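Local coordinates for protein type-iv like pilin ttha1219 (Thermus thermophilus, PDB 5G23) that probably serves as a pilin-like subunit of the type IV pilus machinery linked to natural competence and DNA uptake, at residues V173-L178 and I228-N233; Y179-V184 and F193-T198; S197-P202 and E224-V229. All coordinates share one frame; numbering follows the deposited sequence.

Contact 1 (V173-L178 and I228-N233)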
loop_
_atom_site.group_PDB
_atom_site.type_symbol
_atom_site.label_atom_id
_atom_site.label_comp_id
_atom_site.label_asym_id
_atom_site.label_seq_id
_atom_site.Cartn_x
_atom_site.Cartn_y
_atom_site.Cartn_z
ATOM N N VAL B 173 -4.541 -3.196 -23.763
ATOM C CA VAL B 173 -4.083 -2.121 -22.927
ATOM C C VAL B 173 -2.783 -2.528 -22.274
ATOM O O VAL B 173 -2.710 -3.514 -21.601
ATOM C CB VAL B 173 -5.126 -1.775 -21.826
ATOM C CG1 VAL B 173 -4.575 -0.775 -20.830
ATOM C CG2 VAL B 173 -6.394 -1.218 -22.464
ATOM N N SER B 174 -1.745 -1.788 -22.507
ATOM C CA SER B 174 -0.432 -2.180 -22.014
ATOM C C SER B 174 -0.068 -1.529 -20.674
ATOM O O SER B 174 0.842 -2.014 -20.008
ATOM C CB SER B 174 0.617 -1.986 -23.099
ATOM O OG SER B 174 0.879 -0.666 -23.324
ATOM N N ALA B 175 -0.687 -0.394 -20.359
ATOM C CA ALA B 175 -0.365 0.366 -19.126
ATOM C C ALA B 175 -1.430 1.340 -18.761
ATOM O O ALA B 175 -2.237 1.729 -19.612
ATOM C CB ALA B 175 0.970 1.054 -19.246
ATOM N N LEU B 176 -1.442 1.758 -17.499
ATOM C CA LEU B 176 -2.310 2.814 -16.985
ATOM C C LEU B 176 -1.403 3.927 -16.470
ATOM O O LEU B 176 -0.328 3.634 -15.937
ATOM C CB LEU B 176 -3.186 2.350 -15.848
ATOM C CG LEU B 176 -4.135 1.194 -16.142
ATOM C CD1 LEU B 176 -4.867 0.808 -14.878
ATOM C CD2 LEU B 176 -5.138 1.568 -17.232
ATOM N N ALA B 177 -1.844 5.138 -16.656
ATOM C CA ALA B 177 -1.250 6.281 -16.012
ATOM C C ALA B 177 -2.233 6.840 -15.009
ATOM O O ALA B 177 -3.396 7.116 -15.335
ATOM C CB ALA B 177 -0.884 7.351 -17.009
ATOM N N LEU B 178 -1.778 7.011 -13.773
ATOM C CA LEU B 178 -2.576 7.547 -12.703
ATOM C C LEU B 178 -1.975 8.860 -12.184
ATOM O O LEU B 178 -0.743 8.998 -12.135
ATOM C CB LEU B 178 -2.684 6.534 -11.578
ATOM C CG LEU B 178 -3.440 5.300 -12.051
ATOM C CD1 LEU B 178 -2.414 4.264 -12.396
ATOM C CD2 LEU B 178 -4.326 4.788 -10.976
ATOM N N ILE B 228 3.001 5.290 -13.585
ATOM C CA ILE B 228 2.635 4.406 -14.643
ATOM C C ILE B 228 2.648 3.004 -14.109
ATOM O O ILE B 228 3.582 2.601 -13.429
ATOM C CB ILE B 228 3.648 4.450 -15.784
ATOM C CG1 ILE B 228 3.876 5.869 -16.236
ATOM C CG2 ILE B 228 3.136 3.532 -16.891
ATOM C CD1 ILE B 228 2.609 6.639 -16.625
ATOM N N VAL B 229 1.573 2.284 -14.354
ATOM C CA VAL B 229 1.394 0.891 -13.932
ATOM C C VAL B 229 1.266 0.009 -15.141
ATOM O O VAL B 229 0.349 0.210 -15.951
ATOM C CB VAL B 229 0.126 0.738 -13.099
ATOM C CG1 VAL B 229 0.051 -0.683 -12.591
ATOM C CG2 VAL B 229 0.154 1.662 -11.888
ATOM N N GLN B 230 2.196 -0.950 -15.327
ATOM C CA GLN B 230 2.111 -1.847 -16.461
ATOM C C GLN B 230 0.931 -2.791 -16.200
ATOM O O GLN B 230 0.645 -3.142 -15.040
ATOM C CB GLN B 230 3.435 -2.600 -16.679
ATOM C CG GLN B 230 4.614 -1.724 -16.876
ATOM C CD GLN B 230 4.535 -0.866 -18.107
ATOM O OE1 GLN B 230 4.722 0.334 -17.996
ATOM N NE2 GLN B 230 4.209 -1.427 -19.258
ATOM N N THR B 231 0.256 -3.218 -17.278
ATOM C CA THR B 231 -0.853 -4.102 -17.168
ATOM C C THR B 231 -0.670 -5.289 -18.122
ATOM O O THR B 231 -1.428 -5.476 -19.074
ATOM C CB THR B 231 -2.173 -3.369 -17.446
ATOM O OG1 THR B 231 -2.111 -2.757 -18.729
ATOM C CG2 THR B 231 -2.480 -2.293 -16.390
ATOM N N PRO B 232 0.369 -6.112 -17.891
ATOM C CA PRO B 232 0.669 -7.172 -18.840
ATOM C C PRO B 232 -0.499 -8.173 -18.992
ATOM O O PRO B 232 -0.681 -8.760 -20.079
ATOM C CB PRO B 232 1.923 -7.833 -18.263
ATOM C CG PRO B 232 1.943 -7.439 -16.827
ATOM C CD PRO B 232 1.334 -6.064 -16.790
ATOM N N ASN B 233 -1.304 -8.378 -17.952
ATOM C CA ASN B 233 -2.454 -9.287 -18.115
ATOM C C ASN B 233 -3.520 -8.738 -19.057
ATOM O O ASN B 233 -4.386 -9.496 -19.502
ATOM C CB ASN B 233 -3.043 -9.620 -16.767
ATOM C CG ASN B 233 -2.005 -10.130 -15.776
ATOM O OD1 ASN B 233 -1.954 -9.651 -14.656
ATOM N ND2 ASN B 233 -1.171 -11.020 -16.188
HETATM O O HOH W 1 3.186 -0.306 -21.882
#
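Leu176 and Val229 form an antiparallel hydrogen-bonded pair, with Leu176 N to Val229 O and Val229 N to Leu176 O both at 2.8 Å. On either side lie the non-hydrogen-bonded pairs Ala175–Gln230 and Ala177–Ile228, where Ala175 CA and Ile228 CA also come close to the carbonyl oxygens of Val229 and Leu176. The short segments 173-178 and 228-230 run antiparallel, their directions 155° apart. Beyond Gln230 the chain leaves the strand, yet Thr231 N still donates to Ser174 O at 3.0 Å in a nearly straight bond (169°).

The side chain of Thr231 adds a further bond. With OG1 between the backbone N and the carbonyl carbon (chi1 56°), the hydroxyl donates to Val173 O, OG1 to O 3.0 Å, coming in above the carbonyl plane. Its CG2 meets Leu176 CG at 3.9 Å, the two side chains crossing at about a right angle. An alanine here is likely to cost Val173 O its hydroxyl donor and to open a gap against Leu176. On the face carrying Ala175 and Ala177, Ile228 straddles both alanines, its CD1 resting 3.6 Å from Ala177 CB and its CG2 on Ala175 CB. A water joins Ser174 OG to Gln230 NE2 at the margin.

The other face turns inward: Val229 CG2 packs on Leu178 CD1 at 3.7 Å, and helix 44-61 covers them through Ala57 and Leu60, helix against antiparallel sheet as in type IV pilins and pseudopilins. Strand 173-184 is flanked on its second edge by strand 141-151, while 221-230 is the outermost strand of this four-stranded sheet within the chain.

Contact 2 (Y179-V184 and F193-T198)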
loop_
_atom_site.group_PDB
_atom_site.type_symbol
_atom_site.label_atom_id
_atom_site.label_comp_id
_atom_site.label_asym_id
_atom_site.label_seq_id
_atom_site.Cartn_x
_atom_site.Cartn_y
_atom_site.Cartn_z
ATOM N N TYR B 179 -2.854 9.817 -11.894
ATOM C CA TYR B 179 -2.449 11.139 -11.424
ATOM C C TYR B 179 -3.293 11.539 -10.223
ATOM O O TYR B 179 -4.488 11.423 -10.247
ATOM C CB TYR B 179 -2.613 12.183 -12.545
ATOM C CG TYR B 179 -2.367 13.584 -12.089
ATOM C CD1 TYR B 179 -1.094 14.122 -12.064
ATOM C CD2 TYR B 179 -3.443 14.408 -11.680
ATOM C CE1 TYR B 179 -0.849 15.411 -11.631
ATOM C CE2 TYR B 179 -3.227 15.714 -11.254
ATOM C CZ TYR B 179 -1.927 16.226 -11.264
ATOM O OH TYR B 179 -1.713 17.447 -10.814
ATOM N N LEU B 180 -2.605 12.042 -9.171
ATOM C CA LEU B 180 -3.248 12.641 -8.045
ATOM C C LEU B 180 -2.686 14.055 -7.802
ATOM O O LEU B 180 -1.449 14.294 -7.943
ATOM C CB LEU B 180 -2.993 11.797 -6.795
ATOM C CG LEU B 180 -3.747 10.485 -6.675
ATOM C CD1 LEU B 180 -3.152 9.628 -5.565
ATOM C CD2 LEU B 180 -5.216 10.817 -6.400
ATOM N N LEU B 181 -3.596 14.987 -7.525
ATOM C CA LEU B 181 -3.263 16.317 -6.999
ATOM C C LEU B 181 -3.952 16.431 -5.656
ATOM O O LEU B 181 -5.141 16.162 -5.534
ATOM C CB LEU B 181 -3.728 17.395 -7.927
ATOM C CG LEU B 181 -3.544 18.806 -7.479
ATOM C CD1 LEU B 181 -2.101 19.213 -7.433
ATOM C CD2 LEU B 181 -4.314 19.758 -8.406
ATOM N N ALA B 182 -3.207 16.853 -4.644
ATOM C CA ALA B 182 -3.762 17.033 -3.325
ATOM C C ALA B 182 -3.234 18.326 -2.742
ATOM O O ALA B 182 -2.173 18.835 -3.117
ATOM C CB ALA B 182 -3.449 15.870 -2.398
ATOM N N SER B 183 -3.987 18.829 -1.775
ATOM C CA SER B 183 -3.597 20.034 -1.017
ATOM C C SER B 183 -3.828 19.877 0.450
ATOM O O SER B 183 -4.709 19.136 0.907
ATOM C CB SER B 183 -4.376 21.275 -1.519
ATOM O OG SER B 183 -5.767 21.233 -1.152
ATOM N N VAL B 184 -3.070 20.664 1.186
ATOM C CA VAL B 184 -3.217 20.765 2.646
ATOM C C VAL B 184 -2.871 22.174 3.102
ATOM O O VAL B 184 -2.054 22.871 2.451
ATOM C CB VAL B 184 -2.212 19.825 3.426
ATOM C CG1 VAL B 184 -2.557 18.376 3.313
ATOM C CG2 VAL B 184 -0.784 20.068 3.030
ATOM N N PHE B 193 0.753 26.891 -7.029
ATOM C CA PHE B 193 1.271 25.707 -7.653
ATOM C C PHE B 193 0.618 25.561 -9.035
ATOM O O PHE B 193 -0.532 25.882 -9.209
ATOM C CB PHE B 193 0.934 24.513 -6.773
ATOM C CG PHE B 193 1.469 23.252 -7.267
ATOM C CD1 PHE B 193 2.817 22.962 -7.108
ATOM C CD2 PHE B 193 0.632 22.331 -7.903
ATOM C CE1 PHE B 193 3.341 21.781 -7.565
ATOM C CE2 PHE B 193 1.143 21.152 -8.360
ATOM C CZ PHE B 193 2.495 20.866 -8.213
ATOM N N THR B 194 1.424 25.115 -10.000
ATOM C CA THR B 194 0.951 24.822 -11.351
ATOM C C THR B 194 0.891 23.297 -11.573
ATOM O O THR B 194 1.923 22.642 -11.727
ATOM C CB THR B 194 1.846 25.454 -12.452
ATOM O OG1 THR B 194 1.888 26.873 -12.236
ATOM C CG2 THR B 194 1.228 25.198 -13.821
ATOM N N PRO B 195 -0.348 22.751 -11.594
ATOM C CA PRO B 195 -0.421 21.305 -11.792
ATOM C C PRO B 195 0.248 20.921 -13.094
ATOM O O PRO B 195 0.062 21.613 -14.082
ATOM C CB PRO B 195 -1.929 21.040 -11.845
ATOM C CG PRO B 195 -2.472 22.109 -10.890
ATOM C CD PRO B 195 -1.679 23.320 -11.319
ATOM N N GLY B 196 0.945 19.793 -13.081
ATOM C CA GLY B 196 1.715 19.311 -14.211
ATOM C C GLY B 196 3.180 19.729 -14.167
ATOM O O GLY B 196 4.013 19.118 -14.824
ATOM N N SER B 197 3.507 20.718 -13.347
ATOM C CA SER B 197 4.862 21.275 -13.354
ATOM C C SER B 197 5.914 20.316 -12.811
ATOM O O SER B 197 7.100 20.462 -13.141
ATOM C CB SER B 197 4.899 22.602 -12.625
ATOM O OG SER B 197 4.651 22.467 -11.257
ATOM N N THR B 198 5.530 19.313 -11.998
ATOM C CA THR B 198 6.487 18.429 -11.413
ATOM C C THR B 198 6.503 17.036 -12.035
ATOM O O THR B 198 7.076 16.098 -11.435
ATOM C CB THR B 198 6.322 18.303 -9.863
ATOM O OG1 THR B 198 5.143 17.580 -9.554
ATOM C CG2 THR B 198 6.284 19.656 -9.203
#
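Tyr179 and Leu181 meet Phe193 and Pro195 in a small, mostly apolar contact, in which the loop that follows strand 173-184 folds back over one face of that strand. No hydrogen bond crosses between the two segments; the nearest CA atoms, those of Leu181 and Pro195, stay 7.5 Å apart, and side chains fill the distance. Leu181 does most of the work. Its CG is anti to the backbone N (chi1 176°), which carries the branch out toward the loop, and the two methyls then divide their partners: CD2 lies 3.9 Å from Pro195 CG, while CD1 comes obliquely to the Phe193 ring, 3.9 Å from CE2. The leucine and the phenylalanine slide past each other in opposite directions.

Pro195 is the second residue of a type II beta turn running from Thr194 to Ser197. Thr194 O takes two donors from Ser197, the turn-closing N at 3.0 Å and the side-chain OG at 2.8 Å, the latter in the carbonyl plane. Gly196, third in the turn, has a positive phi (94°), a conformation in which a CB would jam against the carbonyl oxygen of Pro195.

Tyr179 crosses Pro195 obliquely and brings its OH within 3.7 Å of Pro195 CB. The hydroxyl itself is bonded to Glu224 OE1 on strand 221-230, which also accepts from Gly196 N. Leu180, between the two contacting residues, points to the other face of the sheet, where Leu49 and Thr52 of helix 44-61 meet it.

Contact 3 (S197-P202 and E224-V229)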
loop_
_atom_site.group_PDB
_atom_site.type_symbol
_atom_site.label_atom_id
_atom_site.label_comp_id
_atom_site.label_asym_id
_atom_site.label_seq_id
_atom_site.Cartn_x
_atom_site.Cartn_y
_atom_site.Cartn_z
ATOM N N SER B 197 3.507 20.718 -13.347
ATOM C CA SER B 197 4.862 21.275 -13.354
ATOM C C SER B 197 5.914 20.316 -12.811
ATOM O O SER B 197 7.100 20.462 -13.141
ATOM C CB SER B 197 4.899 22.602 -12.625
ATOM O OG SER B 197 4.651 22.467 -11.257
ATOM N N THR B 198 5.530 19.313 -11.998
ATOM C CA THR B 198 6.487 18.429 -11.413
ATOM C C THR B 198 6.503 17.036 -12.035
ATOM O O THR B 198 7.076 16.098 -11.435
ATOM C CB THR B 198 6.322 18.303 -9.863
ATOM O OG1 THR B 198 5.143 17.580 -9.554
ATOM C CG2 THR B 198 6.284 19.656 -9.203
ATOM N N LEU B 199 5.851 16.851 -13.195
ATOM C CA LEU B 199 5.715 15.513 -13.732
ATOM C C LEU B 199 6.769 15.170 -14.762
ATOM O O LEU B 199 7.281 16.069 -15.428
ATOM C CB LEU B 199 4.313 15.351 -14.372
ATOM C CG LEU B 199 3.141 15.733 -13.451
ATOM C CD1 LEU B 199 1.856 15.462 -14.228
ATOM C CD2 LEU B 199 3.260 14.942 -12.155
ATOM N N SER B 200 7.093 13.909 -14.856
ATOM C CA SER B 200 7.912 13.373 -15.947
ATOM C C SER B 200 7.015 12.508 -16.737
ATOM O O SER B 200 6.591 11.469 -16.249
ATOM C CB SER B 200 9.029 12.469 -15.430
ATOM O OG SER B 200 9.901 13.246 -14.688
ATOM N N TYR B 201 6.677 12.909 -17.934
ATOM C CA TYR B 201 5.695 12.151 -18.688
ATOM C C TYR B 201 6.365 11.085 -19.509
ATOM O O TYR B 201 7.402 11.311 -20.125
ATOM C CB TYR B 201 4.925 13.074 -19.624
ATOM C CG TYR B 201 4.106 14.110 -18.982
ATOM C CD1 TYR B 201 2.793 13.867 -18.595
ATOM C CD2 TYR B 201 4.617 15.410 -18.779
ATOM C CE1 TYR B 201 1.998 14.875 -18.052
ATOM C CE2 TYR B 201 3.835 16.409 -18.262
ATOM C CZ TYR B 201 2.547 16.138 -17.882
ATOM O OH TYR B 201 1.791 17.185 -17.347
ATOM N N PRO B 202 5.733 9.930 -19.624
ATOM C CA PRO B 202 6.153 9.053 -20.655
ATOM C C PRO B 202 5.829 9.526 -22.061
ATOM O O PRO B 202 4.993 10.399 -22.264
ATOM C CB PRO B 202 5.336 7.781 -20.353
ATOM C CG PRO B 202 4.084 8.276 -19.749
ATOM C CD PRO B 202 4.448 9.543 -19.032
ATOM N N GLU B 224 1.656 16.760 -6.200
ATOM C CA GLU B 224 1.053 15.877 -7.210
ATOM C C GLU B 224 1.923 14.689 -7.492
ATOM O O GLU B 224 3.113 14.653 -7.152
ATOM C CB GLU B 224 0.794 16.655 -8.504
ATOM C CG GLU B 224 2.130 17.043 -9.208
ATOM C CD GLU B 224 1.980 17.919 -10.418
ATOM O OE1 GLU B 224 0.830 18.257 -10.837
ATOM O OE2 GLU B 224 3.058 18.350 -10.930
ATOM N N LYS B 225 1.330 13.653 -8.086
ATOM C CA LYS B 225 2.073 12.528 -8.418
ATOM C C LYS B 225 1.464 11.881 -9.665
ATOM O O LYS B 225 0.276 11.687 -9.734
ATOM C CB LYS B 225 2.145 11.519 -7.293
ATOM C CG LYS B 225 3.270 10.506 -7.550
ATOM C CD LYS B 225 3.362 9.537 -6.418
ATOM C CE LYS B 225 4.424 8.487 -6.681
ATOM N NZ LYS B 225 5.770 9.096 -6.533
ATOM N N LEU B 226 2.331 11.601 -10.623
ATOM C CA LEU B 226 2.001 10.780 -11.805
ATOM C C LEU B 226 2.777 9.475 -11.719
ATOM O O LEU B 226 3.995 9.489 -11.538
ATOM C CB LEU B 226 2.379 11.489 -13.090
ATOM C CG LEU B 226 2.186 10.750 -14.419
ATOM C CD1 LEU B 226 0.724 10.596 -14.725
ATOM C CD2 LEU B 226 2.879 11.465 -15.541
ATOM N N TRP B 227 2.090 8.332 -11.919
ATOM C CA TRP B 227 2.782 7.073 -11.967
ATOM C C TRP B 227 2.167 6.151 -13.031
ATOM O O TRP B 227 0.977 6.268 -13.308
ATOM C CB TRP B 227 2.898 6.463 -10.572
ATOM C CG TRP B 227 1.642 5.933 -9.936
ATOM C CD1 TRP B 227 1.405 4.663 -9.727
ATOM C CD2 TRP B 227 0.573 6.646 -9.340
ATOM N NE1 TRP B 227 0.224 4.479 -9.104
ATOM C CE2 TRP B 227 -0.316 5.704 -8.846
ATOM C CE3 TRP B 227 0.229 8.005 -9.244
ATOM C CZ2 TRP B 227 -1.508 6.049 -8.226
ATOM C CZ3 TRP B 227 -0.918 8.372 -8.555
ATOM C CH2 TRP B 227 -1.805 7.392 -8.066
ATOM N N ILE B 228 3.001 5.290 -13.585
ATOM C CA ILE B 228 2.635 4.406 -14.643
ATOM C C ILE B 228 2.648 3.004 -14.109
ATOM O O ILE B 228 3.582 2.601 -13.429
ATOM C CB ILE B 228 3.648 4.450 -15.784
ATOM C CG1 ILE B 228 3.876 5.869 -16.236
ATOM C CG2 ILE B 228 3.136 3.532 -16.891
ATOM C CD1 ILE B 228 2.609 6.639 -16.625
ATOM N N VAL B 229 1.573 2.284 -14.354
ATOM C CA VAL B 229 1.394 0.891 -13.932
ATOM C C VAL B 229 1.266 0.009 -15.141
ATOM O O VAL B 229 0.349 0.210 -15.951
ATOM C CB VAL B 229 0.126 0.738 -13.099
ATOM C CG1 VAL B 229 0.051 -0.683 -12.591
ATOM C CG2 VAL B 229 0.154 1.662 -11.888
HETATM O O HOH W 2 4.485 17.846 -6.503
HETATM O O HOH W 3 5.321 14.961 -8.831
#
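Glu224 and Thr198 reach toward each other tip to tip, each with its first group between the backbone N and the carbonyl carbon: Glu224 CG at chi1 69°, Thr198 OG1 at 71°. Beyond CG the glutamate is extended, which carries its carboxylate from strand 221-230, outermost in this chain's four-stranded antiparallel sheet, across to the irregular loop 197-202. The loop runs beside the strand in almost the same direction (3° apart) without pairing as a strand.

Glu224 OE2 is gripped twice: Thr198 N meets it nearly along its C-O axis at 2.9 Å, and Thr198 OG1 donates to its anti lone pair at 2.6 Å. With OE1 held from the turn side as well, the group is likely to be fixed in its rotation. Two waters donate to Thr198 OG1 and tie it to the Glu224 backbone, one accepting from N, the other donating to O.

Past the carboxylate the contact turns apolar. Leu199 CD2 lies against Leu226 CB at 3.7 Å, the leucines crossing at about a right angle, and also covers the carboxylate, with OE2 at 3.6 Å. Leu226 CD2 comes obliquely to the Tyr201 ring, 3.9 Å from CD1, while Leu199 CB sits over one face of that ring, offset toward the rim. At the far end, Pro202 CG touches Ile228 CD1 at 3.8 Å.

All three contacts involve the four-stranded antiparallel sheet, in which strands 173-184 and 221-230 are neighbours: contact 1 lies within it, contacts 2 and 3 lay the loop on it. Contact 1 pairs the first half of one strand with the end of the other; contact 2 follows directly along strand 173-184, its centre about 22 Å away. Contact 3 lies between them, about 14 Å from contact 1 and 10 Å from contact 2, sharing Ile228 and Val229 with the former and Ser197 and Thr198 with the latter. Glu224 couples contacts 2 and 3. The loop thus covers the face of both strands opposite helix 44-61, so that the two strands are packed on both sides.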